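Local coordinates for probable chemoreceptor (Methyl-accepting chemotaxis) transmembrane protein (Rhizobium meliloti, PDB 6D8V), which probably acts as a transmembrane chemoreceptor that senses quaternary ammonium compounds through its sensory domain, in which 1,1-dimethyl-prolinium is bound, at residues 100-105 and 143-148; 230-235 and 247-252; 74-79 and 162-167. All blocks are in the same frame, centred on the assembly; numbering follows the deposited sequence.

Contact 1 of 3, residues 100-105 and 143-148; sequences TPYWSK and EGTDVP. With PBE (1,1-dimethyl-prolinium), chain C.
Tyr102 meets Gly144 and Thr145 without any hydrogen bond between the two segments; the bound 1,1-dimethyl-prolinium touches both and bridges them. The Tyr102 ring turns its edge to the loop 143-148. Gly144 C lies in the ring plane, 3.7 Å from Tyr102 CE2, and Thr145 N sits at the same edge. Tyr102 OH reaches the methyl group of Thr145, with OH 3.3 Å from CG2. One ring face carries the ligand: its N-methyl carbon CE stands 3.5 Å above the plane, over the ring centre. The other N-methyl, CF, is 3.3 Å from Tyr102 CZ. Two N-methyl groups against the ring are consistent with a cation-pi contact to the quaternary ammonium. Ser104 CB covers the opposite face, toward the rim. The loop grips the carboxylate of the ligand. Glu143 N donates to ligand O at 2.7 Å (162°), and Gly144 N donates to ligand OXT at 2.7 Å (159°). Thr145 OG1 bonds Val147 O within the loop, and Asp146 forms a salt bridge with Arg107. Aromatic face and backbone amides form part of the ligand pocket, which Trp72, Phe116, Trp124 and Tyr140 also line, in the first PDC sensor domain of a Cache-clan receptor.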
loop_
_atom_site.group_PDB
_atom_site.type_symbol
_atom_site.label_atom_id
_atom_site.label_comp_id
_atom_site.label_asym_id
_atom_site.label_seq_id
_atom_site.Cartn_x
_atom_site.Cartn_y
_atom_site.Cartn_z
ATOM N N THR A 100 16.263 -12.500 -0.965
ATOM C CA THR A 100 15.161 -11.671 -0.476
ATOM C C THR A 100 15.715 -10.442 0.235
ATOM O O THR A 100 15.699 -10.351 1.468
ATOM C CB THR A 100 14.246 -12.473 0.456
ATOM O OG1 THR A 100 15.041 -13.209 1.394
ATOM C CG2 THR A 100 13.392 -13.451 -0.338
ATOM N N PRO A 101 16.215 -9.468 -0.517
ATOM C CA PRO A 101 16.670 -8.216 0.099
ATOM C C PRO A 101 15.500 -7.321 0.464
ATOM O O PRO A 101 14.461 -7.311 -0.200
ATOM C CB PRO A 101 17.523 -7.563 -0.998
ATOM C CG PRO A 101 17.566 -8.540 -2.142
ATOM C CD PRO A 101 16.410 -9.466 -1.974
ATOM N N TYR A 102 15.690 -6.536 1.525
ATOM C CA TYR A 102 14.608 -5.676 1.999
ATOM C C TYR A 102 15.188 -4.472 2.729
ATOM O O TYR A 102 15.710 -4.612 3.838
ATOM C CB TYR A 102 13.666 -6.457 2.904
ATOM C CG TYR A 102 12.495 -5.642 3.402
ATOM C CD1 TYR A 102 11.984 -4.593 2.650
ATOM C CD2 TYR A 102 11.899 -5.929 4.624
ATOM C CE1 TYR A 102 10.914 -3.850 3.105
ATOM C CE2 TYR A 102 10.831 -5.192 5.084
ATOM C CZ TYR A 102 10.341 -4.153 4.325
ATOM O OH TYR A 102 9.271 -3.419 4.789
ATOM N N TRP A 103 15.071 -3.298 2.119
ATOM C CA TRP A 103 15.351 -2.039 2.798
ATOM C C TRP A 103 14.066 -1.508 3.417
ATOM O O TRP A 103 13.034 -1.437 2.747
ATOM C CB TRP A 103 15.932 -1.009 1.828
ATOM C CG TRP A 103 17.314 -1.329 1.344
ATOM C CD1 TRP A 103 17.655 -1.886 0.147
ATOM C CD2 TRP A 103 18.544 -1.103 2.046
ATOM N NE1 TRP A 103 19.020 -2.020 0.058
ATOM C CE2 TRP A 103 19.588 -1.549 1.213
ATOM C CE3 TRP A 103 18.862 -0.570 3.300
ATOM C CZ2 TRP A 103 20.925 -1.477 1.591
ATOM C CZ3 TRP A 103 20.190 -0.499 3.673
ATOM C CH2 TRP A 103 21.206 -0.950 2.822
ATOM N N SER A 104 14.134 -1.137 4.694
ATOM C CA SER A 104 12.967 -0.677 5.432
ATOM C C SER A 104 13.406 0.369 6.444
ATOM O O SER A 104 14.599 0.583 6.673
ATOM C CB SER A 104 12.264 -1.838 6.139
ATOM O OG SER A 104 13.147 -2.473 7.054
ATOM N N LYS A 105 12.429 1.021 7.057
ATOM C CA LYS A 105 12.705 1.934 8.151
ATOM C C LYS A 105 12.575 1.209 9.486
ATOM O O LYS A 105 11.807 0.254 9.632
ATOM C CB LYS A 105 11.770 3.141 8.116
ATOM C CG LYS A 105 11.730 3.826 6.771
ATOM C CD LYS A 105 11.876 5.332 6.891
ATOM C CE LYS A 105 11.789 5.962 5.516
ATOM N NZ LYS A 105 10.474 5.647 4.880
ATOM N N GLU A 143 6.521 -8.773 7.858
ATOM C CA GLU A 143 7.409 -9.653 8.619
ATOM C C GLU A 143 8.819 -9.094 8.778
ATOM O O GLU A 143 9.353 -9.055 9.889
ATOM C CB GLU A 143 7.501 -11.032 7.954
ATOM C CG GLU A 143 8.767 -11.811 8.361
ATOM C CD GLU A 143 9.020 -13.038 7.503
ATOM O OE1 GLU A 143 8.092 -13.454 6.775
ATOM O OE2 GLU A 143 10.146 -13.583 7.555
ATOM N N GLY A 144 9.456 -8.702 7.682
ATOM C CA GLY A 144 10.864 -8.354 7.733
ATOM C C GLY A 144 11.165 -6.999 8.338
ATOM O O GLY A 144 12.343 -6.643 8.453
ATOM N N THR A 145 10.143 -6.237 8.712
ATOM C CA THR A 145 10.374 -4.917 9.277
ATOM C C THR A 145 11.011 -5.037 10.659
ATOM O O THR A 145 10.793 -6.007 11.389
ATOM C CB THR A 145 9.060 -4.135 9.361
ATOM O OG1 THR A 145 8.108 -4.872 10.141
ATOM C CG2 THR A 145 8.494 -3.919 7.971
ATOM N N ASP A 146 11.828 -4.043 11.002
ATOM C CA ASP A 146 12.423 -3.963 12.330
ATOM C C ASP A 146 11.355 -4.212 13.378
ATOM O O ASP A 146 11.356 -5.237 14.069
ATOM C CB ASP A 146 13.070 -2.593 12.550
ATOM C CG ASP A 146 13.616 -2.424 13.952
ATOM O OD1 ASP A 146 13.698 -3.432 14.687
ATOM O OD2 ASP A 146 13.965 -1.285 14.316
ATOM N N VAL A 147 10.426 -3.275 13.480
ATOM C CA VAL A 147 9.300 -3.409 14.392
ATOM C C VAL A 147 8.073 -3.774 13.568
ATOM O O VAL A 147 7.893 -3.257 12.455
ATOM C CB VAL A 147 9.100 -2.122 15.202
ATOM C CG1 VAL A 147 7.653 -1.957 15.591
ATOM C CG2 VAL A 147 9.998 -2.146 16.423
ATOM N N PRO A 148 7.230 -4.679 14.060
ATOM C CA PRO A 148 5.999 -5.020 13.339
ATOM C C PRO A 148 5.241 -3.771 12.918
ATOM O O PRO A 148 4.993 -2.867 13.722
ATOM C CB PRO A 148 5.213 -5.844 14.367
ATOM C CG PRO A 148 6.253 -6.422 15.264
ATOM C CD PRO A 148 7.381 -5.433 15.314
HETATM N N PBE C . 7.898 -7.198 2.734
HETATM C CD PBE C . 7.500 -7.274 1.492
HETATM C CA PBE C . 6.919 -8.135 3.421
HETATM C CB PBE C . 6.887 -9.354 2.415
HETATM C CG PBE C . 7.067 -8.840 1.276
HETATM C CE PBE C . 9.296 -7.664 2.842
HETATM C CF PBE C . 7.753 -5.819 3.241
HETATM C C PBE C . 7.258 -8.557 4.761
HETATM O O PBE C . 6.687 -9.571 5.250
HETATM O OXT PBE C . 8.089 -7.917 5.457
#

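Contact 2 of 3, residues 230-235 and 247-252; sequences TPRMIE and RVVYPF
Arg232, Met233 and Ile234 pair with Val249, Val248 and Arg247 in an antiparallel beta hairpin. Two hydrogen-bonded pairs flank a non-hydrogen-bonded one. Arg232 N donates to Val249 O at 3.2 Å, and Val249 N returns a bond to Arg232 O at 2.9 Å. Ile234 and Arg247 exchange N-H and C=O in the same way. Met233 and Val248 share one face, where Met233 CG, anti to its backbone N (chi1 -163°), rests 3.4 Å from Val248 CG2. On the other face Ile234 and Arg247 lie side by side, CB to CB 3.9 Å, and Ile234 CD1 approaches Val249 CG1. Before the strand begins, Pro231 CG packs 3.8 Å from Tyr250 CD1. Pro251 sets CG 3.5 Å from Thr230 O, with CD close by. An alanine at Pro251 would lose CG and CD and would probably open a gap beside the Thr230 carbonyl. Further out, helix 2-45 covers the Met233 and Val248 face through Val7 and Ala11. Helix 219-228 covers the other, with Ala225 against Arg232 and Val249. The Arg247 side chain bends at chi2 and chi3; its NH1 forms a salt bridge with Asp266 OD2, while NH2 bonds Tyr239 OH.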
loop_
_atom_site.group_PDB
_atom_site.type_symbol
_atom_site.label_atom_id
_atom_site.label_comp_id
_atom_site.label_asym_id
_atom_site.label_seq_id
_atom_site.Cartn_x
_atom_site.Cartn_y
_atom_site.Cartn_z
ATOM N N THR A 230 -19.440 4.910 -7.318
ATOM C CA THR A 230 -19.989 6.226 -7.069
ATOM C C THR A 230 -20.157 6.464 -5.573
ATOM O O THR A 230 -20.165 5.524 -4.774
ATOM C CB THR A 230 -21.337 6.398 -7.780
ATOM O OG1 THR A 230 -22.320 5.549 -7.175
ATOM C CG2 THR A 230 -21.194 6.023 -9.239
ATOM N N PRO A 231 -20.259 7.721 -5.163
ATOM C CA PRO A 231 -20.304 8.030 -3.732
ATOM C C PRO A 231 -21.618 7.619 -3.097
ATOM O O PRO A 231 -22.669 7.602 -3.738
ATOM C CB PRO A 231 -20.128 9.553 -3.703
ATOM C CG PRO A 231 -19.385 9.852 -4.980
ATOM C CD PRO A 231 -19.979 8.912 -5.974
ATOM N N ARG A 232 -21.541 7.268 -1.818
ATOM C CA ARG A 232 -22.715 7.050 -0.989
ATOM C C ARG A 232 -22.581 7.875 0.287
ATOM O O ARG A 232 -21.495 8.356 0.630
ATOM C CB ARG A 232 -22.905 5.560 -0.659
ATOM C CG ARG A 232 -23.193 4.689 -1.872
ATOM C CD ARG A 232 -24.512 5.081 -2.554
ATOM N NE ARG A 232 -24.400 5.065 -4.014
ATOM C CZ ARG A 232 -24.325 3.960 -4.749
ATOM N NH1 ARG A 232 -24.220 4.047 -6.067
ATOM N NH2 ARG A 232 -24.342 2.767 -4.165
ATOM N N MET A 233 -23.709 8.054 0.979
ATOM C CA MET A 233 -23.734 8.747 2.260
ATOM C C MET A 233 -24.532 7.924 3.255
ATOM O O MET A 233 -25.702 7.614 3.016
ATOM C CB MET A 233 -24.334 10.147 2.140
ATOM C CG MET A 233 -24.026 11.060 3.327
ATOM S SD MET A 233 -25.125 12.491 3.346
ATOM C CE MET A 233 -24.153 13.691 4.255
ATOM N N ILE A 234 -23.891 7.574 4.362
ATOM C CA ILE A 234 -24.542 6.914 5.482
ATOM C C ILE A 234 -25.058 8.001 6.414
ATOM O O ILE A 234 -24.277 8.823 6.908
ATOM C CB ILE A 234 -23.564 5.973 6.197
ATOM C CG1 ILE A 234 -22.792 5.172 5.146
ATOM C CG2 ILE A 234 -24.302 5.036 7.129
ATOM C CD1 ILE A 234 -21.702 4.296 5.694
ATOM N N GLU A 235 -26.374 8.032 6.626
ATOM C CA GLU A 235 -26.994 9.122 7.362
ATOM C C GLU A 235 -27.191 8.754 8.824
ATOM O O GLU A 235 -27.624 7.646 9.150
ATOM C CB GLU A 235 -28.338 9.503 6.741
ATOM C CG GLU A 235 -28.243 10.143 5.369
ATOM C CD GLU A 235 -29.593 10.596 4.839
ATOM O OE1 GLU A 235 -30.623 10.003 5.227
ATOM O OE2 GLU A 235 -29.618 11.554 4.039
ATOM N N ARG A 247 -21.597 9.793 7.496
ATOM C CA ARG A 247 -20.435 9.148 6.892
ATOM C C ARG A 247 -20.616 9.174 5.384
ATOM O O ARG A 247 -21.533 8.541 4.856
ATOM C CB ARG A 247 -20.271 7.715 7.394
ATOM C CG ARG A 247 -19.048 6.999 6.845
ATOM C CD ARG A 247 -17.955 6.840 7.891
ATOM N NE ARG A 247 -18.235 5.746 8.825
ATOM C CZ ARG A 247 -17.691 5.633 10.030
ATOM N NH1 ARG A 247 -16.838 6.551 10.463
ATOM N NH2 ARG A 247 -18.007 4.608 10.803
ATOM N N VAL A 248 -19.754 9.911 4.691
ATOM C CA VAL A 248 -19.736 9.923 3.234
ATOM C C VAL A 248 -18.604 9.022 2.762
ATOM O O VAL A 248 -17.464 9.147 3.229
ATOM C CB VAL A 248 -19.571 11.349 2.681
ATOM C CG1 VAL A 248 -19.365 11.299 1.186
ATOM C CG2 VAL A 248 -20.784 12.186 3.011
ATOM N N VAL A 249 -18.914 8.121 1.837
ATOM C CA VAL A 249 -17.931 7.211 1.264
ATOM C C VAL A 249 -17.662 7.639 -0.171
ATOM O O VAL A 249 -18.590 7.962 -0.920
ATOM C CB VAL A 249 -18.410 5.748 1.342
ATOM C CG1 VAL A 249 -19.041 5.483 2.691
ATOM C CG2 VAL A 249 -19.400 5.462 0.247
ATOM N N TYR A 250 -16.385 7.656 -0.551
ATOM C CA TYR A 250 -15.960 8.211 -1.837
ATOM C C TYR A 250 -14.938 7.268 -2.459
ATOM O O TYR A 250 -13.741 7.326 -2.144
ATOM C CB TYR A 250 -15.384 9.618 -1.653
ATOM C CG TYR A 250 -15.167 10.414 -2.915
ATOM C CD1 TYR A 250 -16.186 11.205 -3.448
ATOM C CD2 TYR A 250 -13.931 10.416 -3.557
ATOM C CE1 TYR A 250 -15.986 11.953 -4.594
ATOM C CE2 TYR A 250 -13.720 11.162 -4.703
ATOM C CZ TYR A 250 -14.746 11.927 -5.222
ATOM O OH TYR A 250 -14.529 12.669 -6.372
ATOM N N PRO A 251 -15.382 6.365 -3.332
ATOM C CA PRO A 251 -14.430 5.521 -4.060
ATOM C C PRO A 251 -13.602 6.346 -5.026
ATOM O O PRO A 251 -14.047 7.381 -5.530
ATOM C CB PRO A 251 -15.328 4.525 -4.806
ATOM C CG PRO A 251 -16.664 5.169 -4.860
ATOM C CD PRO A 251 -16.779 5.999 -3.615
ATOM N N PHE A 252 -12.377 5.883 -5.267
ATOM C CA PHE A 252 -11.502 6.518 -6.243
ATOM C C PHE A 252 -10.470 5.502 -6.712
ATOM O O PHE A 252 -9.901 4.767 -5.901
ATOM C CB PHE A 252 -10.819 7.761 -5.658
ATOM C CG PHE A 252 -9.861 7.460 -4.540
ATOM C CD1 PHE A 252 -10.329 7.203 -3.265
ATOM C CD2 PHE A 252 -8.497 7.436 -4.769
ATOM C CE1 PHE A 252 -9.459 6.930 -2.238
ATOM C CE2 PHE A 252 -7.615 7.159 -3.745
ATOM C CZ PHE A 252 -8.099 6.910 -2.474
#

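Contact 3 of 3, residues 74-79 and 162-167; sequences AEEPKA and GRMIGV
Ala74 and Val167 form an antiparallel hydrogen-bonded pair, and Glu75 with Gly166 the next, non-hydrogen-bonded one. Ala74 N donates to Val167 O at 2.7 Å, and Val167 N donates to Ala74 O at 2.6 Å. A further bond runs from Glu76 N to Ile165 O at 2.7 Å. It is bent (133°), and its donor stands above the carbonyl plane. Gly166 faces Glu75 with no side chain. A beta carbon there would run into Ala74 O and Glu75 CA, and at the phi and psi of Gly166 it would also press on the preceding carbonyl O. Both Ile165 and Gly166 bond through their backbones to Val158 on the neighbouring strand, which is consistent with a beta bulge.

Past Glu75 the chain leaves the sheet in a type II turn from Glu76 to Ala79, closed by Ala79 N to Glu76 O at 2.8 Å. The turn brings Ala79 CB within 3.8 Å of Ile165 CB. Glu76 CB is also near, 3.2 Å from Ile165 O. Ala79 CB lies 3.4 Å from Ile165 O, so carbon groups of the turn surround this oxygen beside its N-H donor. The Glu75 chain bends at chi2; OE1 accepts a hydrogen bond from Phe99 N. Tyr120 OH bonds Glu75 O. Tyr125 of helix 123-131 touches both Ala74 and Val167, and Trp124 touches Ala74. The arrangement is a central strand pairing of the antiparallel sheet in a PDC sensor domain, at the end of strand 70-75, beside the ligand pocket.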
loop_
_atom_site.group_PDB
_atom_site.type_symbol
_atom_site.label_atom_id
_atom_site.label_comp_id
_atom_site.label_asym_id
_atom_site.label_seq_id
_atom_site.Cartn_x
_atom_site.Cartn_y
_atom_site.Cartn_z
ATOM N N ALA A 74 11.540 -10.058 -4.044
ATOM C CA ALA A 74 11.483 -11.501 -3.853
ATOM C C ALA A 74 11.778 -12.184 -5.182
ATOM O O ALA A 74 11.093 -11.935 -6.179
ATOM C CB ALA A 74 10.121 -11.938 -3.317
ATOM N N GLU A 75 12.787 -13.040 -5.189
ATOM C CA GLU A 75 13.294 -13.653 -6.407
ATOM C C GLU A 75 12.741 -15.064 -6.568
ATOM O O GLU A 75 12.824 -15.876 -5.638
ATOM C CB GLU A 75 14.823 -13.684 -6.385
ATOM C CG GLU A 75 15.439 -14.811 -7.195
ATOM C CD GLU A 75 16.041 -15.897 -6.323
ATOM O OE1 GLU A 75 15.691 -15.964 -5.127
ATOM O OE2 GLU A 75 16.869 -16.681 -6.835
ATOM N N GLU A 76 12.187 -15.348 -7.748
ATOM C CA GLU A 76 11.805 -16.707 -8.101
ATOM C C GLU A 76 12.944 -17.668 -7.745
ATOM O O GLU A 76 14.117 -17.333 -7.946
ATOM C CB GLU A 76 11.480 -16.791 -9.598
ATOM C CG GLU A 76 10.420 -17.828 -9.973
ATOM C CD GLU A 76 9.001 -17.330 -9.744
ATOM O OE1 GLU A 76 8.841 -16.161 -9.339
ATOM O OE2 GLU A 76 8.047 -18.104 -9.973
ATOM N N PRO A 77 12.635 -18.871 -7.242
ATOM C CA PRO A 77 13.681 -19.713 -6.632
ATOM C C PRO A 77 14.864 -20.009 -7.545
ATOM O O PRO A 77 14.701 -20.586 -8.627
ATOM C CB PRO A 77 12.922 -20.994 -6.262
ATOM C CG PRO A 77 11.724 -20.998 -7.146
ATOM C CD PRO A 77 11.337 -19.560 -7.302
ATOM N N LYS A 78 16.061 -19.618 -7.083
ATOM C CA LYS A 78 17.367 -19.721 -7.748
ATOM C C LYS A 78 17.512 -18.804 -8.966
ATOM O O LYS A 78 18.546 -18.854 -9.640
ATOM C CB LYS A 78 17.710 -21.159 -8.187
ATOM C CG LYS A 78 17.170 -21.594 -9.553
ATOM C CD LYS A 78 18.130 -21.291 -10.705
ATOM C CE LYS A 78 17.421 -21.346 -12.054
ATOM N NZ LYS A 78 18.244 -20.750 -13.144
ATOM N N ALA A 79 16.546 -17.930 -9.237
ATOM C CA ALA A 79 16.489 -17.268 -10.539
ATOM C C ALA A 79 17.622 -16.261 -10.732
ATOM O O ALA A 79 18.214 -16.195 -11.816
ATOM C CB ALA A 79 15.131 -16.589 -10.711
ATOM N N GLY A 162 12.161 -11.792 -21.226
ATOM C CA GLY A 162 10.863 -12.385 -21.477
ATOM C C GLY A 162 10.420 -13.473 -20.518
ATOM O O GLY A 162 9.328 -14.024 -20.702
ATOM N N ARG A 163 11.219 -13.814 -19.510
ATOM C CA ARG A 163 10.829 -14.774 -18.485
ATOM C C ARG A 163 10.978 -14.110 -17.124
ATOM O O ARG A 163 12.037 -13.552 -16.820
ATOM C CB ARG A 163 11.679 -16.048 -18.561
ATOM C CG ARG A 163 11.700 -16.702 -19.941
ATOM C CD ARG A 163 10.476 -17.583 -20.181
ATOM N NE ARG A 163 10.104 -17.636 -21.594
ATOM C CZ ARG A 163 9.382 -18.610 -22.143
ATOM N NH1 ARG A 163 8.963 -19.628 -21.401
ATOM N NH2 ARG A 163 9.086 -18.572 -23.436
ATOM N N MET A 164 9.920 -14.157 -16.314
ATOM C CA MET A 164 9.951 -13.455 -15.038
ATOM C C MET A 164 10.830 -14.210 -14.050
ATOM O O MET A 164 10.836 -15.442 -14.012
ATOM C CB MET A 164 8.536 -13.265 -14.477
ATOM C CG MET A 164 8.079 -14.329 -13.488
ATOM S SD MET A 164 6.638 -13.841 -12.498
ATOM C CE MET A 164 7.288 -12.444 -11.584
ATOM N N ILE A 165 11.594 -13.453 -13.263
ATOM C CA ILE A 165 12.554 -14.009 -12.316
ATOM C C ILE A 165 12.249 -13.623 -10.877
ATOM O O ILE A 165 13.015 -13.988 -9.977
ATOM C CB ILE A 165 13.997 -13.602 -12.677
ATOM C CG1 ILE A 165 14.148 -12.080 -12.607
ATOM C CG2 ILE A 165 14.381 -14.140 -14.050
ATOM C CD1 ILE A 165 15.555 -11.588 -12.902
ATOM N N GLY A 166 11.168 -12.899 -10.629
ATOM C CA GLY A 166 10.809 -12.531 -9.277
ATOM C C GLY A 166 9.899 -11.314 -9.273
ATOM O O GLY A 166 9.428 -10.862 -10.318
ATOM N N VAL A 167 9.681 -10.794 -8.068
ATOM C CA VAL A 167 8.784 -9.668 -7.842
ATOM C C VAL A 167 9.519 -8.614 -7.028
ATOM O O VAL A 167 10.136 -8.935 -6.010
ATOM C CB VAL A 167 7.500 -10.105 -7.108
ATOM C CG1 VAL A 167 6.643 -8.891 -6.778
ATOM C CG2 VAL A 167 6.723 -11.125 -7.927
#

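Contacts 1 and 3 both reach the same antiparallel sheet, contact 1 through strand 101-105 alone, and lie in the same first PDC sensor domain. Strands 70-75 and 101-105 are neighbours in the sheet, and contact 1 is nested inside the chain loop that contact 3 closes. Their centres are 20 Å apart, and their nearest atoms come to about 4 Å without touching. Contact 1 meets 1,1-dimethyl-prolinium directly, whereas in contact 3 the Ala74 side chain stays about 6 Å from it. Contact 2 lies in a separate four-stranded sheet on the opposite side of the chain's centre. Its centre is 35 Å from that of contact 1 and 41 Å from that of contact 3, well away from the pocket.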